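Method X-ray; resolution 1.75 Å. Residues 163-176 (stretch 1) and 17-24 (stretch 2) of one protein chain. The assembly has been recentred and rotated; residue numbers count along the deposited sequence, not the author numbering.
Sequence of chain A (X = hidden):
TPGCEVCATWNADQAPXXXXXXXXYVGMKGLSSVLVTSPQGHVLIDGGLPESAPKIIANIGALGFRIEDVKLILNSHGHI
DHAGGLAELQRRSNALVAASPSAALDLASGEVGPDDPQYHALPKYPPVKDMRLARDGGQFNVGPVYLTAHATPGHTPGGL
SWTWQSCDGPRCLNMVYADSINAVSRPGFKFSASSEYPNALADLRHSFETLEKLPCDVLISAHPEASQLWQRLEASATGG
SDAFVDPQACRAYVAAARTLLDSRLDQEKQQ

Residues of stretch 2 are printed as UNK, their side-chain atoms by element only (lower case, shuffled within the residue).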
# COMPACT_ATOMS: atom_id res chain seq x y z
N THR A 163 -0.18 -9.80 -3.39
CA THR A 163 0.57 -10.37 -4.49
C THR A 163 -0.34 -10.82 -5.61
O THR A 163 -1.49 -11.20 -5.39
CB THR A 163 1.42 -11.58 -4.08
OG1 THR A 163 0.56 -12.61 -3.55
CG2 THR A 163 2.48 -11.20 -3.05
N TRP A 164 0.19 -10.78 -6.82
CA TRP A 164 -0.50 -11.25 -8.00
C TRP A 164 0.52 -11.46 -9.10
O TRP A 164 1.68 -11.08 -8.94
CB TRP A 164 -1.58 -10.25 -8.43
CG TRP A 164 -1.03 -8.93 -8.90
CD1 TRP A 164 -0.87 -8.52 -10.19
CD2 TRP A 164 -0.57 -7.85 -8.08
NE1 TRP A 164 -0.35 -7.26 -10.23
CE2 TRP A 164 -0.15 -6.82 -8.95
CE3 TRP A 164 -0.47 -7.65 -6.70
CZ2 TRP A 164 0.36 -5.61 -8.49
CZ3 TRP A 164 0.04 -6.45 -6.24
CH2 TRP A 164 0.45 -5.45 -7.13
N GLN A 165 0.09 -12.01 -10.23
CA GLN A 165 0.97 -12.15 -11.38
C GLN A 165 0.51 -11.25 -12.52
O GLN A 165 -0.68 -11.05 -12.71
CB GLN A 165 1.02 -13.60 -11.88
CG GLN A 165 1.43 -14.62 -10.85
CD GLN A 165 1.92 -15.91 -11.47
OE1 GLN A 165 1.60 -16.24 -12.62
NE2 GLN A 165 2.72 -16.66 -10.71
N SER A 166 1.48 -10.71 -13.25
CA SER A 166 1.19 -9.95 -14.46
C SER A 166 2.05 -10.52 -15.58
O SER A 166 3.21 -10.87 -15.35
CB SER A 166 1.47 -8.46 -14.27
OG SER A 166 0.40 -7.83 -13.60
N CYS A 167 1.46 -10.62 -16.76
CA CYS A 167 2.12 -11.22 -17.92
C CYS A 167 2.24 -10.25 -19.08
O CYS A 167 1.35 -9.42 -19.29
CB CYS A 167 1.37 -12.47 -18.36
SG CYS A 167 1.23 -13.77 -17.10
N ASP A 168 3.31 -10.37 -19.82
CA ASP A 168 3.51 -9.57 -21.03
C ASP A 168 3.68 -10.62 -22.11
O ASP A 168 4.71 -10.77 -22.70
CB ASP A 168 4.69 -8.62 -20.97
CG ASP A 168 4.30 -7.16 -21.36
OD1 ASP A 168 3.80 -6.96 -22.49
OD2 ASP A 168 4.48 -6.23 -20.51
N GLY A 169 2.61 -11.36 -22.31
CA GLY A 169 2.49 -12.45 -23.27
C GLY A 169 2.83 -13.77 -22.62
O GLY A 169 2.11 -14.21 -21.72
N PRO A 170 3.92 -14.42 -23.06
CA PRO A 170 4.30 -15.70 -22.44
C PRO A 170 5.05 -15.55 -21.11
O PRO A 170 5.04 -16.50 -20.32
CB PRO A 170 5.21 -16.35 -23.49
CG PRO A 170 5.66 -15.24 -24.37
CD PRO A 170 4.62 -14.17 -24.33
N ARG A 171 5.65 -14.39 -20.83
CA ARG A 171 6.41 -14.25 -19.59
C ARG A 171 5.54 -13.66 -18.47
O ARG A 171 4.94 -12.60 -18.63
CB ARG A 171 7.64 -13.37 -19.84
CG ARG A 171 8.48 -13.04 -18.62
CD ARG A 171 9.48 -11.95 -18.97
NE ARG A 171 10.39 -11.63 -17.87
CZ ARG A 171 11.04 -10.48 -17.74
NH1 ARG A 171 10.88 -9.53 -18.65
NH2 ARG A 171 11.83 -10.27 -16.70
N CYS A 172 5.48 -14.38 -17.35
CA CYS A 172 4.78 -13.92 -16.16
C CYS A 172 5.75 -13.47 -15.08
O CYS A 172 6.79 -14.08 -14.88
CB CYS A 172 3.86 -15.02 -15.61
SG CYS A 172 2.44 -15.37 -16.72
N LEU A 173 5.41 -12.40 -14.38
CA LEU A 173 6.23 -11.98 -13.26
C LEU A 173 5.39 -11.92 -11.99
O LEU A 173 4.18 -11.69 -12.06
CB LEU A 173 6.88 -10.63 -13.53
CG LEU A 173 7.95 -10.63 -14.63
CD1 LEU A 173 8.55 -9.25 -14.75
CD2 LEU A 173 9.02 -11.67 -14.34
N ASN A 174 6.03 -12.14 -10.85
CA ASN A 174 5.37 -12.02 -9.56
C ASN A 174 5.40 -10.57 -9.07
O ASN A 174 6.47 -9.99 -8.89
CB ASN A 174 6.01 -12.95 -8.53
CG ASN A 174 5.94 -14.40 -8.95
OD1 ASN A 174 4.87 -14.89 -9.32
ND2 ASN A 174 7.07 -15.10 -8.92
N MET A 175 4.22 -10.01 -8.87
CA MET A 175 4.08 -8.63 -8.44
C MET A 175 3.81 -8.59 -6.95
O MET A 175 3.10 -9.44 -6.41
CB MET A 175 2.96 -7.92 -9.18
CG MET A 175 2.89 -8.25 -10.66
SD MET A 175 4.35 -7.75 -11.59
CE MET A 175 4.06 -5.98 -11.70
N VAL A 176 4.38 -7.60 -6.28
CA VAL A 176 4.19 -7.44 -4.85
C VAL A 176 3.89 -5.99 -4.54
O VAL A 176 4.65 -5.10 -4.94
CB VAL A 176 5.44 -7.89 -4.06
CG1 VAL A 176 5.22 -7.65 -2.55
CG2 VAL A 176 5.75 -9.38 -4.32
N UNK A 17 2.25 5.54 -15.17
CA UNK A 17 3.06 4.74 -16.09
C UNK A 17 2.82 3.23 -15.91
O UNK A 17 2.42 2.77 -14.84
c UNK A 17 5.99 4.56 -11.91
c UNK A 17 4.91 5.88 -13.58
c UNK A 17 4.55 5.04 -15.92
c UNK A 17 5.69 3.70 -14.12
c UNK A 17 6.16 3.54 -12.82
c UNK A 17 5.37 5.73 -12.29
c UNK A 17 5.06 4.87 -14.51
N UNK A 18 3.17 2.47 -16.91
CA UNK A 18 3.07 1.06 -16.82
C UNK A 18 4.25 0.46 -16.12
O UNK A 18 5.37 0.84 -16.34
n UNK A 18 2.83 -2.42 -22.22
c UNK A 18 3.23 -1.56 -19.66
c UNK A 18 3.09 -1.05 -18.24
n UNK A 18 1.12 -3.78 -21.60
c UNK A 18 2.04 -2.90 -21.29
n UNK A 18 2.21 -2.52 -20.06
c UNK A 18 2.97 0.44 -18.22
N UNK A 19 4.00 -0.49 -15.26
CA UNK A 19 5.07 -1.17 -14.55
C UNK A 19 5.48 -2.43 -15.28
O UNK A 19 6.62 -2.56 -15.73
c UNK A 19 6.01 -0.00 -11.74
c UNK A 19 4.59 -0.31 -12.20
c UNK A 19 3.68 -0.63 -11.02
c UNK A 19 4.63 -1.51 -13.13
N UNK A 20 4.53 -3.35 -15.39
CA UNK A 20 4.71 -4.58 -16.15
C UNK A 20 3.35 -5.14 -16.53
O UNK A 20 2.48 -5.28 -15.68
c UNK A 20 5.85 -6.84 -16.13
c UNK A 20 6.48 -9.11 -17.62
c UNK A 20 5.51 -5.61 -15.34
c UNK A 20 6.91 -6.83 -17.02
c UNK A 20 5.42 -9.13 -16.73
c UNK A 20 5.10 -8.00 -16.00
c UNK A 20 7.23 -7.95 -17.77
N UNK A 21 3.18 -5.45 -17.81
CA UNK A 21 1.95 -6.02 -18.31
C UNK A 21 0.72 -5.19 -18.00
O UNK A 21 0.63 -4.03 -18.38
N UNK A 22 -0.21 -5.78 -17.26
CA UNK A 22 -1.46 -5.11 -16.93
C UNK A 22 -1.40 -4.36 -15.60
O UNK A 22 -2.44 -3.98 -15.07
o UNK A 22 -1.28 -7.68 -15.66
c UNK A 22 -2.40 -7.23 -15.88
c UNK A 22 -2.61 -6.12 -16.91
n UNK A 22 -3.48 -7.65 -15.23
N UNK A 23 -0.19 -4.16 -15.08
CA UNK A 23 -0.01 -3.44 -13.81
C UNK A 23 0.52 -2.03 -14.04
O UNK A 23 1.58 -1.86 -14.64
o UNK A 23 0.45 -5.51 -12.58
c UNK A 23 1.16 -3.42 -11.55
c UNK A 23 0.96 -4.20 -12.87
N UNK A 24 -0.20 -1.02 -13.54
CA UNK A 24 0.19 0.38 -13.77
C UNK A 24 0.31 1.14 -12.45
O UNK A 24 -0.42 0.85 -11.51
c UNK A 24 -0.48 1.03 -17.10
c UNK A 24 -0.69 0.47 -18.35
c UNK A 24 -1.07 0.49 -15.97
o UNK A 24 -1.68 -1.19 -19.72
c UNK A 24 -1.86 -0.65 -16.12
c UNK A 24 -1.47 -0.64 -18.47
c UNK A 24 -2.07 -1.20 -17.37
c UNK A 24 -0.84 1.11 -14.61
O HOH W 1 -1.09 -10.56 -17.10

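Position 17 carries seven side-chain carbons, one leading into a ring of six. There is no oxygen on the ring, so this is Phe17. It lies in the strand that leads into the turn, out of reach of stretch 1.

Position 18 has three carbons, a nitrogen, then a carbon bearing two more nitrogens: a guanidinium, hence Arg18. Its CB points sideways, but its end comes nearer to Asp168, whose OD2 lies over one face of the guanidinium, 4.2 Å from CZ. No N-H points at the carboxylate, so the attraction is one of charge alone. The directed bond goes instead to its own stretch, from NE to the backbone O of position 21 at 2.8 Å.

Position 19 shows four carbons forked at the second, which makes it Leu19. Its CB points sideways and it makes no contact with stretch 1 within 4.5 Å.

Position 20 again has one carbon and a six-carbon ring without oxygen, and here the ring is driven into the hairpin of stretch 1. This is Phe20, with chi1 in t and by far the largest covered area of the contact. Leu173 CD1 sits over one face, 3.4 Å from the ring centroid and nearly on its normal, a CH-pi contact; Asp168 OD2 lies over the opposite face. Ser166 O approaches the ring edge, 3.1 Å from CE1, while Met175 CE reaches the CB of Phe20 at 3.9 Å.

Position 21 has no side-chain atoms, so it is Gly21. Its phi of 56° favours glycine, and an ideal CB would lie 2.6 Å from Cys167 O, a clash. The bare backbone can therefore come close: its CA is 3.6 Å from Cys167 O, and its N donates a weak hydrogen bond to Asp168 OD2 at 3.1 Å.

Position 22 has two carbons, the second carrying one oxygen and one nitrogen: a carboxamide, Asn22. Its OD1 accepts from Ser166 OG at 2.7 Å and also from a water, 3.2 Å away, which in turn accepts from Cys167 N at 2.6 Å. Its ND2 is satisfied elsewhere in the structure.

Position 23 has one carbon carrying an oxygen and a second carbon, a branched hydroxyl: Thr23. Trp164 NE1 donates to its OG1 at 3.0 Å, almost straight along the N-H, and Thr23 OG1 donates onward to Ser166 OG at 2.5 Å.

Position 24 has one carbon, then a ring of six carbons bearing an oxygen, so it is Tyr24, out of reach of stretch 1.

The contact works by presenting a tight type II' turn, Phe20 to Thr23, to one side of a two-stranded hairpin. Alternation along the first strand points the CB atoms of Trp164, Ser166 and Asp168 toward the turn, while Cys167 points away and closes a disulfide with Cys172. Phe20 supplies the apolar anchor. Beside it, a directed relay runs from Trp164 through Thr23 and Ser166 to Asn22, each hydroxyl both accepting and donating, so polar groups are paired as the turn packs.

Stretch 2 (17-24) FRLFGNTY
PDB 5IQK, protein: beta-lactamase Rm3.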